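Local coordinates for protein arabinogalactan endo-1,4-beta-galactosidase (Ignisphaera aggregans, PDB 7OSK) that probably cleaves internal beta-1,4-galactosidic bonds of galactan through this TIM-barrel catalytic domain, one part of a longer hyperthermostable archaeal protein, at residues A259-Y265 with L289-Y295; G235-Y241 with D272-L276; Y351-I357 with W372-F378. All blocks are in the same frame, centred on the assembly; numbering follows the deposited sequence.

How the interactions relate
The chain reaches 235-241 first, at the start of helix 238-250. Segment 259-265, the end of strand 257-261 and the turn after it, opens interaction 1. Interaction 2 closes next, at 272-276 on helix 270-283, and interaction 1 closes at 289-295. The two therefore cross along the chain. They touch in space: Phe-262 and Ile-260 of interaction 1 pack on Val-236 and Leu-276 of interaction 2. Interaction 3 follows in series and closes a loop between 351-357 and 372-378. It meets interaction 1 through the neighbouring strands 287-293 and 346-352, and through Tyr-265 and Gln-375. Together the contacts tie barrel strands, two outer helices and a calcium-bearing loop. Interactions 2 and 3 do not touch.

Interaction 1 of 3, residues A259-Y265 with L289-Y295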
loop_
_atom_site.group_PDB
_atom_site.type_symbol
_atom_site.label_atom_id
_atom_site.label_comp_id
_atom_site.label_asym_id
_atom_site.label_seq_id
_atom_site.Cartn_x
_atom_site.Cartn_y
_atom_site.Cartn_z
ATOM N N ALA A 259 9.710 2.552 2.916
ATOM C CA ALA A 259 8.786 1.881 2.012
ATOM C C ALA A 259 8.916 2.420 0.592
ATOM O O ALA A 259 9.217 3.599 0.389
ATOM C CB ALA A 259 7.366 2.032 2.507
ATOM N N ILE A 260 8.679 1.547 -0.382
ATOM C CA ILE A 260 8.853 1.876 -1.792
ATOM C C ILE A 260 7.600 1.551 -2.598
ATOM O O ILE A 260 6.997 0.492 -2.422
ATOM C CB ILE A 260 10.047 1.103 -2.397
ATOM C CG1 ILE A 260 11.345 1.473 -1.678
ATOM C CG2 ILE A 260 10.189 1.396 -3.887
ATOM C CD1 ILE A 260 12.441 0.437 -1.834
ATOM N N SER A 261 7.211 2.471 -3.476
ATOM C CA SER A 261 6.209 2.184 -4.498
ATOM C C SER A 261 6.927 1.880 -5.796
ATOM O O SER A 261 7.500 2.777 -6.409
ATOM C CB SER A 261 5.245 3.357 -4.696
ATOM O OG SER A 261 4.421 3.550 -3.565
ATOM N N PHE A 262 6.906 0.616 -6.209
ATOM C CA PHE A 262 7.549 0.222 -7.456
ATOM C C PHE A 262 6.573 -0.411 -8.441
ATOM O O PHE A 262 6.203 -1.579 -8.315
ATOM C CB PHE A 262 8.702 -0.746 -7.200
ATOM C CG PHE A 262 9.437 -1.133 -8.450
ATOM C CD1 PHE A 262 10.107 -0.176 -9.191
ATOM C CD2 PHE A 262 9.442 -2.442 -8.897
ATOM C CE1 PHE A 262 10.778 -0.519 -10.347
ATOM C CE2 PHE A 262 10.113 -2.788 -10.055
ATOM C CZ PHE A 262 10.779 -1.824 -10.780
ATOM N N TYR A 263 6.158 0.393 -9.414
ATOM C CA TYR A 263 5.428 -0.080 -10.580
ATOM C C TYR A 263 6.386 -0.049 -11.773
ATOM O O TYR A 263 6.754 1.034 -12.233
ATOM C CB TYR A 263 4.198 0.787 -10.849
ATOM C CG TYR A 263 3.193 0.786 -9.715
ATOM C CD1 TYR A 263 2.332 -0.287 -9.525
ATOM C CD2 TYR A 263 3.106 1.858 -8.835
ATOM C CE1 TYR A 263 1.416 -0.294 -8.494
ATOM C CE2 TYR A 263 2.191 1.862 -7.802
ATOM C CZ TYR A 263 1.349 0.785 -7.636
ATOM O OH TYR A 263 0.438 0.790 -6.606
ATOM N N PRO A 264 6.810 -1.230 -12.264
ATOM C CA PRO A 264 7.843 -1.292 -13.309
ATOM C C PRO A 264 7.527 -0.454 -14.545
ATOM O O PRO A 264 8.434 0.107 -15.160
ATOM C CB PRO A 264 7.883 -2.780 -13.676
ATOM C CG PRO A 264 7.332 -3.485 -12.506
ATOM C CD PRO A 264 6.304 -2.573 -11.924
ATOM N N TYR A 265 6.247 -0.374 -14.896
ATOM C CA TYR A 265 5.817 0.352 -16.089
ATOM C C TYR A 265 5.832 1.868 -15.881
ATOM O O TYR A 265 5.451 2.625 -16.775
ATOM C CB TYR A 265 4.414 -0.106 -16.517
ATOM C CG TYR A 265 3.418 -0.270 -15.382
ATOM C CD1 TYR A 265 2.748 0.825 -14.848
ATOM C CD2 TYR A 265 3.145 -1.524 -14.851
ATOM C CE1 TYR A 265 1.834 0.673 -13.816
ATOM C CE2 TYR A 265 2.237 -1.685 -13.822
ATOM C CZ TYR A 265 1.584 -0.585 -13.310
ATOM O OH TYR A 265 0.682 -0.749 -12.286
ATOM N N LEU A 289 11.089 -1.877 2.475
ATOM C CA LEU A 289 9.762 -2.413 2.183
ATOM C C LEU A 289 9.243 -1.932 0.832
ATOM O O LEU A 289 9.536 -0.817 0.406
ATOM C CB LEU A 289 8.783 -2.011 3.292
ATOM C CG LEU A 289 7.312 -2.394 3.109
ATOM C CD1 LEU A 289 7.132 -3.901 3.187
ATOM C CD2 LEU A 289 6.447 -1.693 4.145
ATOM N N VAL A 290 8.482 -2.790 0.159
ATOM C CA VAL A 290 7.722 -2.389 -1.022
ATOM C C VAL A 290 6.256 -2.218 -0.619
ATOM O O VAL A 290 5.519 -3.198 -0.491
ATOM C CB VAL A 290 7.842 -3.419 -2.168
ATOM C CG1 VAL A 290 7.055 -2.959 -3.390
ATOM C CG2 VAL A 290 9.305 -3.649 -2.529
ATOM N N ALA A 291 5.840 -0.971 -0.419
ATOM C CA ALA A 291 4.492 -0.672 0.059
ATOM C C ALA A 291 3.452 -0.861 -1.034
ATOM O O ALA A 291 2.306 -1.214 -0.754
ATOM C CB ALA A 291 4.422 0.744 0.596
ATOM N N GLU A 292 3.847 -0.603 -2.276
ATOM C CA GLU A 292 2.938 -0.749 -3.405
ATOM C C GLU A 292 3.661 -1.268 -4.637
ATOM O O GLU A 292 4.751 -0.812 -4.976
ATOM C CB GLU A 292 2.257 0.584 -3.730
ATOM C CG GLU A 292 1.319 1.091 -2.642
ATOM C CD GLU A 292 0.572 2.353 -3.049
ATOM O OE1 GLU A 292 0.683 2.764 -4.227
ATOM O OE2 GLU A 292 -0.127 2.934 -2.190
ATOM N N THR A 293 3.036 -2.231 -5.302
ATOM C CA THR A 293 3.533 -2.749 -6.566
ATOM C C THR A 293 2.432 -3.574 -7.215
ATOM O O THR A 293 1.569 -4.119 -6.526
ATOM C CB THR A 293 4.802 -3.607 -6.381
ATOM O OG1 THR A 293 5.298 -4.011 -7.662
ATOM C CG2 THR A 293 4.514 -4.842 -5.540
ATOM N N ALA A 294 2.451 -3.656 -8.540
ATOM C CA ALA A 294 1.447 -4.428 -9.257
ATOM C C ALA A 294 1.843 -4.640 -10.706
ATOM O O ALA A 294 2.730 -3.965 -11.223
ATOM C CB ALA A 294 0.096 -3.737 -9.183
ATOM N N TYR A 295 1.179 -5.590 -11.354
ATOM C CA TYR A 295 1.360 -5.810 -12.780
ATOM C C TYR A 295 0.092 -6.393 -13.382
ATOM O O TYR A 295 -0.801 -6.834 -12.657
ATOM C CB TYR A 295 2.545 -6.736 -13.049
ATOM C CG TYR A 295 3.195 -6.473 -14.383
ATOM C CD1 TYR A 295 4.034 -5.381 -14.559
ATOM C CD2 TYR A 295 2.962 -7.302 -15.469
ATOM C CE1 TYR A 295 4.627 -5.126 -15.774
ATOM C CE2 TYR A 295 3.552 -7.056 -16.693
ATOM C CZ TYR A 295 4.385 -5.964 -16.840
ATOM O OH TYR A 295 4.982 -5.703 -18.052
#
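Ser-261 and Glu-292 face each other where two parallel strands, 257-261 and 287-293, run side by side. Ala-259 with Leu-289 and Ser-261 with Glu-292 put their side chains on one face of the sheet. Ile-260 and Val-290 lie on the other. The register slips by one residue after Ile-260. Its carbonyl O takes weak bonds from both Ala-291 N and Glu-292 N, which marks a beta bulge on the second strand. Beyond it, Phe-262 N binds Glu-292 O at 2.9 Å.

Glu-292 can be followed outward. Glu-292 CB lies 3.4 Å from Tyr-263 OH and 3.7 Å from Ser-261 OG. CG stands beside the backbone N (chi1 -66°), and from there the chain runs extended past the serine hydroxyl, with Glu-292 CG 4.1 Å from Ser-261 OG. At the tip, Glu-292 OE1 accepts a hydrogen bond of 3.1 Å from Tyr-263 OH. The hydroxyl comes from above the carboxylate plane, which is turned 63° from the ring. OE2 is held by a salt bridge to Arg-92, so the carboxylate is gripped at both oxygens. Ser-261 OG bonds instead to His-232 and Glu-191.

Further along, Thr-293 OG1 donates to Phe-262 O over 2.7 Å, almost in line with the carbonyl. The Tyr-263 ring meets Ala-294, whose CB sits at the ring edge, 3.8 Å from CE1. Tyr-265 and Tyr-295 slide past each other in opposite directions, and Tyr-265 OH hydrogen-bonds to Gln-375 NE2.

These are the sixth and seventh strands of a (beta/alpha)8 barrel. Clan GH-A hydrolases, to which family 53 belongs, carry their nucleophile at the end of the seventh strand. The place of Glu-292 is consistent with such a site.

Interaction 2 of 3, residues G235-Y241 with D272-L276; sequences GVKADFY and DFRNL
One face of the Tyr-241 ring is covered by Leu-276, whose CD1 lies 3.8 Å from the ring centroid and only 19° off the normal, a CH-pi contact. CD1 is displaced toward CG, while the other methyl, CD2, lies near CZ. The Phe-273 ring is met at its edge instead, where Val-236 CG1 approaches CD1 to 4.0 Å. Both rings belong to outer helices of the (beta/alpha)8 barrel. Helix 238-250 follows the fifth strand and helix 270-283 follows the sixth, so the contact joins two neighbours of the helical ring.

Leu-276 is the main side chain of the second helix here. With CG anti to the backbone N (chi1 179°), both methyls are carried toward 235-241. Leu-276 CD1 touches both the Tyr-241 ring and the helix backbone at Ala-238, 3.7 Å from Ala-238 CA. Leu-276 CD2 turns the other way, 3.7 Å from Val-236 CG1. Val-236 spreads its own branches over the helix, with CG1 on Phe-273 and Leu-276 and CG2 beside Asp-272 CB. Inward, Leu-276 and Tyr-241 both rest on Ile-260 of strand 257-261, and Phe-273 packs on Phe-262.

An alanine in place of Tyr-241 has neither ring nor hydroxyl, and would probably leave a gap over Leu-276 CD1 and the loop carbonyl of Gly-235 without this mate. Lys-237 is the N-cap of the helix, and its O accepts Tyr-241 N. The tie to the loop runs from Tyr-241 OH to Gly-235 O, 2.6 Å long, with the hydroxyl tilted 31° from the carbonyl plane.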
loop_
_atom_site.group_PDB
_atom_site.type_symbol
_atom_site.label_atom_id
_atom_site.label_comp_id
_atom_site.label_asym_id
_atom_site.label_seq_id
_atom_site.Cartn_x
_atom_site.Cartn_y
_atom_site.Cartn_z
ATOM N N GLY A 235 8.809 5.675 -6.610
ATOM C CA GLY A 235 9.876 5.655 -7.593
ATOM C C GLY A 235 11.090 4.904 -7.088
ATOM O O GLY A 235 11.108 4.432 -5.948
ATOM N N VAL A 236 12.101 4.789 -7.943
ATOM C CA VAL A 236 13.350 4.136 -7.574
ATOM C C VAL A 236 14.550 5.013 -7.936
ATOM O O VAL A 236 15.662 4.520 -8.122
ATOM C CB VAL A 236 13.482 2.746 -8.249
ATOM C CG1 VAL A 236 12.626 1.715 -7.525
ATOM C CG2 VAL A 236 13.102 2.825 -9.720
ATOM N N LYS A 237 14.318 6.320 -8.028
ATOM C CA LYS A 237 15.403 7.273 -8.234
ATOM C C LYS A 237 16.280 7.301 -6.983
ATOM O O LYS A 237 15.966 7.984 -6.007
ATOM C CB LYS A 237 14.855 8.671 -8.548
ATOM C CG LYS A 237 15.300 9.242 -9.887
ATOM C CD LYS A 237 15.647 10.722 -9.762
ATOM C CE LYS A 237 15.942 11.353 -11.115
ATOM N NZ LYS A 237 17.338 11.880 -11.205
ATOM N N ALA A 238 17.377 6.551 -7.018
ATOM C CA ALA A 238 18.220 6.363 -5.839
ATOM C C ALA A 238 18.804 7.677 -5.324
ATOM O O ALA A 238 18.853 7.905 -4.116
ATOM C CB ALA A 238 19.339 5.378 -6.149
ATOM N N ASP A 239 19.241 8.541 -6.235
ATOM C CA ASP A 239 19.862 9.801 -5.844
ATOM C C ASP A 239 18.875 10.706 -5.107
ATOM O O ASP A 239 19.282 11.557 -4.316
ATOM C CB ASP A 239 20.429 10.529 -7.067
ATOM C CG ASP A 239 19.399 10.729 -8.160
ATOM O OD1 ASP A 239 18.518 9.857 -8.317
ATOM O OD2 ASP A 239 19.471 11.757 -8.865
ATOM N N PHE A 240 17.583 10.521 -5.362
ATOM C CA PHE A 240 16.558 11.292 -4.663
ATOM C C PHE A 240 16.326 10.743 -3.260
ATOM O O PHE A 240 16.173 11.509 -2.309
ATOM C CB PHE A 240 15.242 11.290 -5.443
ATOM C CG PHE A 240 14.079 11.826 -4.656
ATOM C CD1 PHE A 240 13.856 13.191 -4.564
ATOM C CD2 PHE A 240 13.214 10.964 -4.003
ATOM C CE1 PHE A 240 12.788 13.685 -3.837
ATOM C CE2 PHE A 240 12.146 11.450 -3.274
ATOM C CZ PHE A 240 11.932 12.813 -3.189
ATOM N N TYR A 241 16.293 9.417 -3.141
ATOM C CA TYR A 241 16.128 8.768 -1.845
ATOM C C TYR A 241 17.231 9.211 -0.890
ATOM O O TYR A 241 16.972 9.513 0.277
ATOM C CB TYR A 241 16.141 7.246 -1.993
ATOM C CG TYR A 241 14.804 6.637 -2.361
ATOM C CD1 TYR A 241 14.233 6.862 -3.610
ATOM C CD2 TYR A 241 14.121 5.823 -1.467
ATOM C CE1 TYR A 241 13.015 6.301 -3.953
ATOM C CE2 TYR A 241 12.901 5.255 -1.801
ATOM C CZ TYR A 241 12.354 5.499 -3.045
ATOM O OH TYR A 241 11.142 4.938 -3.386
ATOM N N ASP A 272 16.883 -1.340 -12.014
ATOM C CA ASP A 272 16.741 -0.034 -11.381
ATOM C C ASP A 272 16.266 -0.199 -9.940
ATOM O O ASP A 272 16.616 0.595 -9.064
ATOM C CB ASP A 272 15.764 0.847 -12.163
ATOM C CG ASP A 272 16.245 1.149 -13.570
ATOM O OD1 ASP A 272 17.472 1.259 -13.772
ATOM O OD2 ASP A 272 15.395 1.277 -14.476
ATOM N N PHE A 273 15.469 -1.236 -9.701
ATOM C CA PHE A 273 15.002 -1.542 -8.356
ATOM C C PHE A 273 16.137 -2.119 -7.516
ATOM O O PHE A 273 16.269 -1.800 -6.338
ATOM C CB PHE A 273 13.823 -2.518 -8.402
ATOM C CG PHE A 273 13.311 -2.915 -7.044
ATOM C CD1 PHE A 273 12.527 -2.046 -6.301
ATOM C CD2 PHE A 273 13.611 -4.158 -6.510
ATOM C CE1 PHE A 273 12.055 -2.407 -5.054
ATOM C CE2 PHE A 273 13.141 -4.525 -5.263
ATOM C CZ PHE A 273 12.363 -3.649 -4.534
ATOM N N ARG A 274 16.959 -2.963 -8.133
ATOM C CA ARG A 274 18.102 -3.564 -7.452
ATOM C C ARG A 274 19.087 -2.508 -6.967
ATOM O O ARG A 274 19.623 -2.606 -5.865
ATOM C CB ARG A 274 18.824 -4.543 -8.377
ATOM C CG ARG A 274 18.410 -5.991 -8.200
ATOM C CD ARG A 274 19.275 -6.919 -9.036
ATOM N NE ARG A 274 19.236 -8.292 -8.541
ATOM C CZ ARG A 274 18.315 -9.192 -8.875
ATOM N NH1 ARG A 274 17.336 -8.878 -9.716
ATOM N NH2 ARG A 274 18.373 -10.413 -8.364
ATOM N N ASN A 275 19.325 -1.503 -7.800
ATOM C CA ASN A 275 20.277 -0.450 -7.471
ATOM C C ASN A 275 19.811 0.372 -6.278
ATOM O O ASN A 275 20.626 0.813 -5.467
ATOM C CB ASN A 275 20.501 0.464 -8.677
ATOM C CG ASN A 275 21.052 -0.280 -9.877
ATOM O OD1 ASN A 275 21.860 -1.201 -9.738
ATOM N ND2 ASN A 275 20.615 0.116 -11.067
ATOM N N LEU A 276 18.503 0.579 -6.174
ATOM C CA LEU A 276 17.947 1.328 -5.055
ATOM C C LEU A 276 18.132 0.570 -3.748
ATOM O O LEU A 276 18.551 1.143 -2.744
ATOM C CB LEU A 276 16.460 1.617 -5.272
ATOM C CG LEU A 276 15.788 2.374 -4.120
ATOM C CD1 LEU A 276 16.373 3.776 -3.981
ATOM C CD2 LEU A 276 14.289 2.431 -4.305
#

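Interaction 3 of 3, residues Y351-I357 with W372-F378; sequences YWGATWI and WENQALF. With CA (calcium ion), chain C.
Ala-354 and Leu-377 join the end of the eighth strand of the (beta/alpha)8 barrel and the turn after it to an irregular part of the long loop that follows, with Leu-377 N donating to Ala-354 O over 3.0 Å at an N-H...O angle of 163°.

Three tryptophans form an aromatic cluster between them. Trp-352 sets the edge of its six-membered ring on the face of Trp-372, a T-shaped pair with centroids 4.9 Å apart and planes at 86°. Trp-352 CZ3 stands over the indole centre, and the Gln-375 amide covers part of the opposite face. Trp-372 NE1 donates to Trp-352 O at 3.1 Å, which, with the packing on its two faces, limits the turn of the indole. Trp-356 lies near parallel to Trp-372 but is slid aside, so the rings barely overlap; its CE3 touches Trp-372 CB. Gly-353 passes close to Trp-372 NE1. A CB there would clash with that nitrogen.

Nearer the strand, Leu-377 lays CD2 over the face of Tyr-351, 4.0 Å from the centroid. The Tyr-351 hydroxyl reaches along its ring plane to donate to Gln-375 O at 2.5 Å, and it also hydrogen-bonds to Gln-327 NE2. Phe-378 packs its CB on Ile-357 CG2, and its ring edge faces Ala-354 O.

The second segment also carries a calcium ligand. Asp-301, Asp-303, His-305 and Asn-307, from the loop after the seventh strand, and Asn-370 complete the site, and Ser-302 bonds to the Glu-373 carboxylate. Glu-373 grips the calcium ion with both oxygens, OE1 at 2.4 Å and OE2 at 2.3 Å.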
loop_
_atom_site.group_PDB
_atom_site.type_symbol
_atom_site.label_atom_id
_atom_site.label_comp_id
_atom_site.label_asym_id
_atom_site.label_seq_id
_atom_site.Cartn_x
_atom_site.Cartn_y
_atom_site.Cartn_z
ATOM N N TYR A 351 1.316 -6.245 -2.625
ATOM C CA TYR A 351 0.725 -6.124 -3.947
ATOM C C TYR A 351 -0.506 -5.228 -3.870
ATOM O O TYR A 351 -1.469 -5.550 -3.170
ATOM C CB TYR A 351 0.355 -7.498 -4.501
ATOM C CG TYR A 351 0.018 -7.469 -5.966
ATOM C CD1 TYR A 351 -1.254 -7.124 -6.395
ATOM C CD2 TYR A 351 0.972 -7.773 -6.922
ATOM C CE1 TYR A 351 -1.567 -7.089 -7.731
ATOM C CE2 TYR A 351 0.668 -7.743 -8.264
ATOM C CZ TYR A 351 -0.602 -7.399 -8.665
ATOM O OH TYR A 351 -0.906 -7.366 -10.005
ATOM N N TRP A 352 -0.475 -4.109 -4.591
ATOM C CA TRP A 352 -1.531 -3.103 -4.489
ATOM C C TRP A 352 -2.666 -3.363 -5.475
ATOM O O TRP A 352 -2.431 -3.705 -6.633
ATOM C CB TRP A 352 -0.959 -1.700 -4.718
ATOM C CG TRP A 352 -1.916 -0.607 -4.343
ATOM C CD1 TRP A 352 -2.087 -0.054 -3.104
ATOM C CD2 TRP A 352 -2.839 0.061 -5.209
ATOM N NE1 TRP A 352 -3.058 0.917 -3.148
ATOM C CE2 TRP A 352 -3.535 1.008 -4.430
ATOM C CE3 TRP A 352 -3.145 -0.048 -6.567
ATOM C CZ2 TRP A 352 -4.516 1.837 -4.963
ATOM C CZ3 TRP A 352 -4.119 0.775 -7.096
ATOM C CH2 TRP A 352 -4.793 1.707 -6.295
ATOM N N GLY A 353 -3.898 -3.197 -5.003
ATOM C CA GLY A 353 -5.071 -3.415 -5.831
ATOM C C GLY A 353 -5.327 -4.892 -6.062
ATOM O O GLY A 353 -5.906 -5.281 -7.075
ATOM N N ALA A 354 -4.897 -5.712 -5.107
ATOM C CA ALA A 354 -4.984 -7.164 -5.228
ATOM C C ALA A 354 -6.426 -7.661 -5.230
ATOM O O ALA A 354 -6.747 -8.656 -5.880
ATOM C CB ALA A 354 -4.214 -7.824 -4.099
ATOM N N THR A 355 -7.284 -6.965 -4.494
ATOM C CA THR A 355 -8.671 -7.380 -4.314
ATOM C C THR A 355 -9.638 -6.500 -5.096
ATOM O O THR A 355 -10.853 -6.620 -4.949
ATOM C CB THR A 355 -9.068 -7.341 -2.826
ATOM O OG1 THR A 355 -9.056 -5.984 -2.361
ATOM C CG2 THR A 355 -8.104 -8.172 -1.995
ATOM N N TRP A 356 -9.100 -5.617 -5.929
ATOM C CA TRP A 356 -9.931 -4.646 -6.629
ATOM C C TRP A 356 -10.583 -5.272 -7.864
ATOM O O TRP A 356 -10.204 -4.988 -9.000
ATOM C CB TRP A 356 -9.099 -3.418 -7.012
ATOM C CG TRP A 356 -9.910 -2.168 -7.168
ATOM C CD1 TRP A 356 -11.270 -2.059 -7.138
ATOM C CD2 TRP A 356 -9.407 -0.841 -7.365
ATOM N NE1 TRP A 356 -11.644 -0.749 -7.310
ATOM C CE2 TRP A 356 -10.519 0.019 -7.451
ATOM C CE3 TRP A 356 -8.123 -0.299 -7.480
ATOM C CZ2 TRP A 356 -10.388 1.390 -7.647
ATOM C CZ3 TRP A 356 -7.995 1.064 -7.675
ATOM C CH2 TRP A 356 -9.121 1.893 -7.756
ATOM N N ILE A 357 -11.570 -6.129 -7.622
ATOM C CA ILE A 357 -12.302 -6.787 -8.696
ATOM C C ILE A 357 -13.370 -5.849 -9.260
ATOM O O ILE A 357 -13.814 -4.931 -8.571
ATOM C CB ILE A 357 -12.958 -8.095 -8.203
ATOM C CG1 ILE A 357 -13.933 -7.816 -7.056
ATOM C CG2 ILE A 357 -11.887 -9.077 -7.744
ATOM C CD1 ILE A 357 -14.904 -8.946 -6.799
ATOM N N TRP A 372 -8.246 -0.787 -12.759
ATOM C CA TRP A 372 -7.176 -1.594 -12.178
ATOM C C TRP A 372 -7.461 -3.101 -12.177
ATOM O O TRP A 372 -6.611 -3.894 -11.766
ATOM C CB TRP A 372 -6.919 -1.123 -10.744
ATOM C CG TRP A 372 -5.570 -1.489 -10.204
ATOM C CD1 TRP A 372 -5.266 -2.558 -9.414
ATOM C CD2 TRP A 372 -4.343 -0.780 -10.408
ATOM N NE1 TRP A 372 -3.926 -2.560 -9.114
ATOM C CE2 TRP A 372 -3.337 -1.478 -9.714
ATOM C CE3 TRP A 372 -3.997 0.378 -11.111
ATOM C CZ2 TRP A 372 -2.010 -1.058 -9.701
ATOM C CZ3 TRP A 372 -2.678 0.791 -11.098
ATOM C CH2 TRP A 372 -1.702 0.075 -10.397
ATOM N N GLU A 373 -8.640 -3.501 -12.647
ATOM C CA GLU A 373 -9.089 -4.882 -12.469
ATOM C C GLU A 373 -8.197 -5.887 -13.199
ATOM O O GLU A 373 -8.148 -7.061 -12.825
ATOM C CB GLU A 373 -10.547 -5.050 -12.926
ATOM C CG GLU A 373 -10.795 -5.078 -14.437
ATOM C CD GLU A 373 -11.217 -3.739 -15.019
ATOM O OE1 GLU A 373 -11.136 -2.704 -14.317
ATOM O OE2 GLU A 373 -11.635 -3.730 -16.196
ATOM N N ASN A 374 -7.490 -5.432 -14.230
ATOM C CA ASN A 374 -6.574 -6.305 -14.957
ATOM C C ASN A 374 -5.219 -6.383 -14.263
ATOM O O ASN A 374 -4.287 -6.997 -14.782
ATOM C CB ASN A 374 -6.396 -5.837 -16.408
ATOM C CG ASN A 374 -5.723 -4.482 -16.513
ATOM O OD1 ASN A 374 -5.943 -3.600 -15.686
ATOM N ND2 ASN A 374 -4.900 -4.313 -17.545
ATOM N N GLN A 375 -5.118 -5.752 -13.094
ATOM C CA GLN A 375 -3.909 -5.807 -12.275
ATOM C C GLN A 375 -4.184 -6.410 -10.901
ATOM O O GLN A 375 -3.292 -6.472 -10.060
ATOM C CB GLN A 375 -3.306 -4.414 -12.102
ATOM C CG GLN A 375 -2.657 -3.848 -13.347
ATOM C CD GLN A 375 -1.808 -2.629 -13.047
ATOM O OE1 GLN A 375 -1.995 -1.567 -13.639
ATOM N NE2 GLN A 375 -0.866 -2.779 -12.123
ATOM N N ALA A 376 -5.419 -6.839 -10.667
ATOM C CA ALA A 376 -5.766 -7.509 -9.418
ATOM C C ALA A 376 -5.253 -8.944 -9.446
ATOM O O ALA A 376 -4.787 -9.418 -10.479
ATOM C CB ALA A 376 -7.270 -7.481 -9.194
ATOM N N LEU A 377 -5.326 -9.627 -8.307
ATOM C CA LEU A 377 -4.926 -11.030 -8.229
ATOM C C LEU A 377 -6.144 -11.949 -8.331
ATOM O O LEU A 377 -6.036 -13.164 -8.154
ATOM C CB LEU A 377 -4.157 -11.293 -6.931
ATOM C CG LEU A 377 -2.803 -10.584 -6.816
ATOM C CD1 LEU A 377 -2.198 -10.772 -5.433
ATOM C CD2 LEU A 377 -1.837 -11.083 -7.880
ATOM N N PHE A 378 -7.299 -11.352 -8.620
ATOM C CA PHE A 378 -8.534 -12.085 -8.884
ATOM C C PHE A 378 -9.050 -11.678 -10.260
ATOM O O PHE A 378 -8.808 -10.554 -10.701
ATOM C CB PHE A 378 -9.591 -11.788 -7.817
ATOM C CG PHE A 378 -9.199 -12.218 -6.433
ATOM C CD1 PHE A 378 -8.352 -11.438 -5.666
ATOM C CD2 PHE A 378 -9.693 -13.395 -5.892
ATOM C CE1 PHE A 378 -7.993 -11.829 -4.388
ATOM C CE2 PHE A 378 -9.339 -13.791 -4.614
ATOM C CZ PHE A 378 -8.488 -13.005 -3.861
HETATM CA CA CA C . -11.835 -1.417 -16.204
#